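Long-range contacts in Glucanase/chitosanase (Paenibacillus fukuinensis, PDB 4ZZ5), which carries a chitosan-binding module of family CBM32 within a bacterial chitosanase/glucanase that probably hydrolyses chitosan and beta-glucans: residues A[14-19]-A[47-52]; A[75-80]-A[91-96]. One frame throughout, in Å; residues are numbered along the deposited sequence.

Interaction 1: A[14-19]-A[47-52]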
loop_
_atom_site.group_PDB
_atom_site.type_symbol
_atom_site.label_atom_id
_atom_site.label_comp_id
_atom_site.label_asym_id
_atom_site.label_seq_id
_atom_site.Cartn_x
_atom_site.Cartn_y
_atom_site.Cartn_z
ATOM N N ALA A 14 5.796 3.137 -10.381
ATOM C CA ALA A 14 6.265 1.782 -10.267
ATOM C C ALA A 14 5.920 1.235 -8.870
ATOM O O ALA A 14 6.049 2.003 -7.856
ATOM C CB ALA A 14 7.766 1.657 -10.538
ATOM N N THR A 15 5.685 -0.032 -8.810
ATOM C CA THR A 15 5.352 -0.748 -7.574
ATOM C C THR A 15 6.093 -1.988 -7.431
ATOM O O THR A 15 6.660 -2.525 -8.430
ATOM C CB THR A 15 3.860 -1.053 -7.484
ATOM O OG1 THR A 15 3.479 -2.021 -8.505
ATOM C CG2 THR A 15 3.040 0.178 -7.522
ATOM N N ALA A 16 6.163 -2.577 -6.249
ATOM C CA ALA A 16 6.607 -3.906 -6.004
ATOM C C ALA A 16 5.724 -4.517 -4.945
ATOM O O ALA A 16 5.204 -3.760 -4.064
ATOM C CB ALA A 16 8.053 -3.913 -5.537
ATOM N N THR A 17 5.581 -5.816 -4.902
ATOM C CA THR A 17 4.749 -6.489 -3.914
ATOM C C THR A 17 5.432 -7.678 -3.353
ATOM O O THR A 17 6.331 -8.315 -3.981
ATOM C CB THR A 17 3.379 -6.882 -4.541
ATOM O OG1 THR A 17 3.540 -7.815 -5.628
ATOM C CG2 THR A 17 2.614 -5.702 -5.015
ATOM N N SER A 18 5.004 -8.123 -2.182
ATOM C CA SER A 18 5.513 -9.353 -1.642
ATOM C C SER A 18 5.087 -10.594 -2.402
ATOM O O SER A 18 5.886 -11.545 -2.622
ATOM C CB SER A 18 5.003 -9.539 -0.223
ATOM O OG SER A 18 3.573 -9.332 -0.158
ATOM N N SER A 19 3.893 -10.595 -2.938
ATOM C CA SER A 19 3.311 -11.728 -3.681
ATOM C C SER A 19 2.165 -11.199 -4.465
ATOM O O SER A 19 1.638 -10.116 -4.232
ATOM C CB SER A 19 2.862 -12.823 -2.769
ATOM O OG SER A 19 1.811 -12.471 -1.961
ATOM N N PRO A 47 2.720 -11.962 6.594
ATOM C CA PRO A 47 2.587 -10.537 6.215
ATOM C C PRO A 47 2.714 -10.418 4.715
ATOM O O PRO A 47 3.341 -11.219 4.027
ATOM C CB PRO A 47 3.766 -9.821 6.865
ATOM C CG PRO A 47 4.133 -10.800 8.026
ATOM C CD PRO A 47 3.809 -12.162 7.536
ATOM N N GLN A 48 2.022 -9.391 4.150
ATOM C CA GLN A 48 2.156 -9.062 2.779
ATOM C C GLN A 48 2.300 -7.571 2.640
ATOM O O GLN A 48 1.964 -6.819 3.558
ATOM C CB GLN A 48 0.909 -9.552 1.977
ATOM C CG GLN A 48 0.615 -11.004 2.100
ATOM C CD GLN A 48 1.557 -11.913 1.359
ATOM O OE1 GLN A 48 2.317 -11.542 0.491
ATOM N NE2 GLN A 48 1.407 -13.218 1.587
ATOM N N TRP A 49 2.796 -7.116 1.509
ATOM C CA TRP A 49 3.073 -5.706 1.316
ATOM C C TRP A 49 3.056 -5.307 -0.107
ATOM O O TRP A 49 3.250 -6.110 -1.029
ATOM C CB TRP A 49 4.379 -5.322 2.040
ATOM C CG TRP A 49 5.594 -6.100 1.633
ATOM C CD1 TRP A 49 6.173 -7.060 2.377
ATOM C CD2 TRP A 49 6.403 -5.960 0.412
ATOM N NE1 TRP A 49 7.272 -7.565 1.680
ATOM C CE2 TRP A 49 7.393 -6.950 0.501
ATOM C CE3 TRP A 49 6.330 -5.135 -0.678
ATOM C CZ2 TRP A 49 8.339 -7.098 -0.561
ATOM C CZ3 TRP A 49 7.276 -5.316 -1.725
ATOM C CH2 TRP A 49 8.236 -6.290 -1.608
ATOM N N ILE A 50 2.835 -3.992 -0.294
ATOM C CA ILE A 50 2.953 -3.360 -1.585
ATOM C C ILE A 50 3.660 -2.041 -1.354
ATOM O O ILE A 50 3.293 -1.306 -0.403
ATOM C CB ILE A 50 1.578 -3.141 -2.265
ATOM C CG1 ILE A 50 1.710 -2.339 -3.538
ATOM C CG2 ILE A 50 0.546 -2.500 -1.362
ATOM C CD1 ILE A 50 0.479 -2.448 -4.410
ATOM N N TYR A 51 4.636 -1.697 -2.167
ATOM C CA TYR A 51 5.233 -0.342 -2.098
ATOM C C TYR A 51 5.182 0.327 -3.419
ATOM O O TYR A 51 5.152 -0.336 -4.514
ATOM C CB TYR A 51 6.632 -0.323 -1.470
ATOM C CG TYR A 51 7.791 -0.906 -2.218
ATOM C CD1 TYR A 51 8.292 -0.224 -3.321
ATOM C CD2 TYR A 51 8.423 -2.010 -1.772
ATOM C CE1 TYR A 51 9.467 -0.821 -3.953
ATOM C CE2 TYR A 51 9.540 -2.551 -2.385
ATOM C CZ TYR A 51 9.986 -1.917 -3.480
ATOM O OH TYR A 51 11.130 -2.465 -4.142
ATOM N N ILE A 52 5.209 1.638 -3.384
ATOM C CA ILE A 52 5.220 2.550 -4.529
ATOM C C ILE A 52 6.497 3.316 -4.525
ATOM O O ILE A 52 6.903 3.845 -3.448
ATOM C CB ILE A 52 4.091 3.508 -4.435
ATOM C CG1 ILE A 52 2.731 2.793 -4.280
ATOM C CG2 ILE A 52 4.106 4.480 -5.627
ATOM C CD1 ILE A 52 1.616 3.690 -3.795
#
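An antiparallel strand pair at one edge of a CBM32 beta-sandwich joins strand 15-17 to the start of strand 48-54. Two backbone bonds link A16 and Y51: A16 N reaches Y51 O at 3.0 Å, and Y51 N reaches A16 O. S18 N extends the pairing to W49 O. A16 CB sits over one face of the Y51 ring, nearer its rim than its middle, 3.5 Å from Y51 CZ. The indole of W49 lies over the end of strand 15-17 and the S18 that follows it. S18 CB stands almost straight over its five-membered ring, 3.6 Å from the centroid and 11° off the normal. The T17 carbonyl carbon lies over the six-membered end on the same side, and A16 O meets the edge at W49 CZ3. W49 CG sits between its backbone N and carbonyl carbon (chi1 57°), which turns the ring over T17 and S18. An alanine here would probably leave S18 CB and the T17 backbone without their cover and R117 without its cation-pi partner. S18 OG accepts a bond from W49 N (2.9 Å) and donates to Q48 OE1 (2.6 Å). Q48 OE1 also takes S19 OG at 2.7 Å, a donor well above the amide plane. Two hydroxyls thus grip the one amide oxygen of the buried Q48, which reaches them by a bend at chi2 (-73°). On the face away from A16 and Y51, T17 CG2 lies beside I50 CG1 at 3.8 Å, both side chains pointing the same way. I50 continues inward to L131 and F134 of strand 130-137 and to W39 of strand 39-40. Strand 115-123 borders 48-54 on its other side, through backbone bonds from Q48, I50 and I52.

Interaction 2: A[75-80]-A[91-96]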
loop_
_atom_site.group_PDB
_atom_site.type_symbol
_atom_site.label_atom_id
_atom_site.label_comp_id
_atom_site.label_asym_id
_atom_site.label_seq_id
_atom_site.Cartn_x
_atom_site.Cartn_y
_atom_site.Cartn_z
ATOM N N TYR A 75 -2.404 -3.217 9.922
ATOM C CA TYR A 75 -1.357 -2.885 8.882
ATOM C C TYR A 75 -0.729 -1.642 9.348
ATOM O O TYR A 75 -1.185 -0.878 10.212
ATOM C CB TYR A 75 -2.029 -2.694 7.498
ATOM C CG TYR A 75 -3.005 -1.547 7.409
ATOM C CD1 TYR A 75 -2.588 -0.277 7.035
ATOM C CD2 TYR A 75 -4.369 -1.761 7.641
ATOM C CE1 TYR A 75 -3.496 0.780 6.944
ATOM C CE2 TYR A 75 -5.285 -0.718 7.525
ATOM C CZ TYR A 75 -4.797 0.527 7.215
ATOM O OH TYR A 75 -5.723 1.633 7.094
ATOM N N SER A 76 0.391 -1.379 8.682
ATOM C CA SER A 76 1.101 -0.107 8.825
ATOM C C SER A 76 1.319 0.563 7.499
ATOM O O SER A 76 1.374 -0.115 6.428
ATOM C CB SER A 76 2.358 -0.260 9.520
ATOM O OG SER A 76 3.206 -1.131 8.855
ATOM N N ILE A 77 1.407 1.875 7.478
ATOM C CA ILE A 77 1.936 2.678 6.391
ATOM C C ILE A 77 3.330 3.054 6.757
ATOM O O ILE A 77 3.603 3.509 7.876
ATOM C CB ILE A 77 1.115 3.920 6.144
ATOM C CG1 ILE A 77 -0.345 3.636 5.907
ATOM C CG2 ILE A 77 1.685 4.701 4.997
ATOM C CD1 ILE A 77 -0.660 2.751 4.783
ATOM N N GLN A 78 4.278 2.829 5.835
ATOM C CA GLN A 78 5.704 3.043 6.090
ATOM C C GLN A 78 6.325 3.848 4.947
ATOM O O GLN A 78 5.815 3.759 3.800
ATOM C CB GLN A 78 6.408 1.717 6.181
ATOM C CG GLN A 78 5.693 0.728 7.131
ATOM C CD GLN A 78 6.451 -0.511 7.289
ATOM O OE1 GLN A 78 6.890 -1.156 6.323
ATOM N NE2 GLN A 78 6.422 -1.048 8.469
ATOM N N VAL A 79 7.384 4.524 5.235
ATOM C CA VAL A 79 8.141 5.281 4.230
ATOM C C VAL A 79 9.542 4.844 4.244
ATOM O O VAL A 79 10.113 4.359 5.183
ATOM C CB VAL A 79 7.993 6.822 4.409
ATOM C CG1 VAL A 79 6.585 7.245 4.364
ATOM C CG2 VAL A 79 8.667 7.302 5.714
ATOM N N SER A 80 10.153 5.065 3.050
ATOM C CA SER A 80 11.626 4.914 2.924
ATOM C C SER A 80 12.125 6.133 2.166
ATOM O O SER A 80 11.494 6.632 1.251
ATOM C CB SER A 80 12.000 3.653 2.142
ATOM O OG SER A 80 13.401 3.534 1.978
ATOM N N THR A 91 10.270 3.009 7.691
ATOM C CA THR A 91 9.852 3.717 8.915
ATOM C C THR A 91 8.351 3.745 8.934
ATOM O O THR A 91 7.697 4.321 8.047
ATOM C CB THR A 91 10.434 5.123 8.897
ATOM O OG1 THR A 91 11.809 5.059 8.895
ATOM C CG2 THR A 91 9.936 5.864 10.183
ATOM N N THR A 92 7.716 3.199 9.997
ATOM C CA THR A 92 6.301 3.294 10.178
ATOM C C THR A 92 5.821 4.699 10.477
ATOM O O THR A 92 6.335 5.283 11.485
ATOM C CB THR A 92 5.766 2.317 11.252
ATOM O OG1 THR A 92 6.049 0.983 10.737
ATOM C CG2 THR A 92 4.342 2.468 11.520
ATOM N N VAL A 93 4.890 5.204 9.753
ATOM C CA VAL A 93 4.283 6.509 9.971
ATOM C C VAL A 93 2.908 6.427 10.490
ATOM O O VAL A 93 2.345 7.420 10.993
ATOM C CB VAL A 93 4.374 7.416 8.712
ATOM C CG1 VAL A 93 5.777 7.627 8.277
ATOM C CG2 VAL A 93 3.521 6.916 7.556
ATOM N N TYR A 94 2.247 5.293 10.397
ATOM C CA TYR A 94 0.905 5.035 10.848
ATOM C C TYR A 94 0.732 3.582 11.016
ATOM O O TYR A 94 1.169 2.796 10.154
ATOM C CB TYR A 94 -0.149 5.513 9.855
ATOM C CG TYR A 94 -1.559 5.136 10.205
ATOM C CD1 TYR A 94 -2.348 5.854 11.147
ATOM C CD2 TYR A 94 -2.128 4.018 9.666
ATOM C CE1 TYR A 94 -3.648 5.467 11.429
ATOM C CE2 TYR A 94 -3.444 3.648 9.945
ATOM C CZ TYR A 94 -4.167 4.404 10.851
ATOM O OH TYR A 94 -5.475 3.959 11.116
ATOM N N SER A 95 0.004 3.100 12.047
ATOM C CA SER A 95 -0.452 1.736 12.055
ATOM C C SER A 95 -1.785 1.620 12.786
ATOM O O SER A 95 -2.180 2.576 13.551
ATOM C CB SER A 95 0.580 0.777 12.635
ATOM O OG SER A 95 0.675 0.872 14.002
ATOM N N THR A 96 -2.474 0.560 12.509
ATOM C CA THR A 96 -3.806 0.274 13.175
ATOM C C THR A 96 -3.837 -1.179 13.426
ATOM O O THR A 96 -3.246 -2.042 12.751
ATOM C CB THR A 96 -4.883 0.740 12.270
ATOM O OG1 THR A 96 -6.162 0.594 13.008
ATOM C CG2 THR A 96 -5.059 0.001 10.986
HETATM O O HOH W 1 -6.993 2.851 9.215
HETATM O O HOH W 2 12.957 4.627 6.479
#
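The hairpin of strands 75-80 and 91-96 carries a classic beta bulge, in which V93 and Y94 both face I77. I77 O accepts V93 N at 2.8 Å and, weakly, Y94 N at 3.4 Å; I77 N bonds to Y94 O. The Q78 side chain runs outward along T91 and T92. Q78 CB lies 3.5 Å from T91 O. Q78 CG stands beside the backbone N (chi1 -49°), which brings it to T92 OG1 at 3.6 Å. The chain then runs extended to CD. At the tip Q78 NE2 donates to T92 OG1 (3.1 Å, 157° at the hydrogen), while Q78 OE1 accepts from R117 NH2, so both ends of the amide are held. On the other face T96 CG2 rests over the Y75 ring, 3.5 Å from Y75 CE2. One water joins Y75 OH to Y94 OH, and Y75 OH also bonds to D104. V93 CG1 meets V79 CG2 at 3.9 Å. Strand 91-96 ends its sheet, and 75-80 pairs on its other side with strand 115-123. Y75, I77 and V79 pack against strand 57-67 of the second sheet, and V93 and Y94 against its strand 103-113.

How the interactions relate
Interaction 1 comes first along the chain and closes before interaction 2 opens. Both belong to the same five-stranded antiparallel sheet and lie at its two edges, with 15-17 and 91-96 as the outermost strands. Strand 115-123 stands between them, paired with 48-54 on one side and 75-80 on the other. Their centres are 13 Å apart and their nearest atoms about 6 Å, so they do not touch. R117 of the shared strand still connects them, through W49 and Q78. W90, in the loop of the hairpin just before T91, meets the Y51 ring and also touches Q78. The two contacts thus tie the edge strands of one sheet to the sandwich that forms this chitosan-binding module.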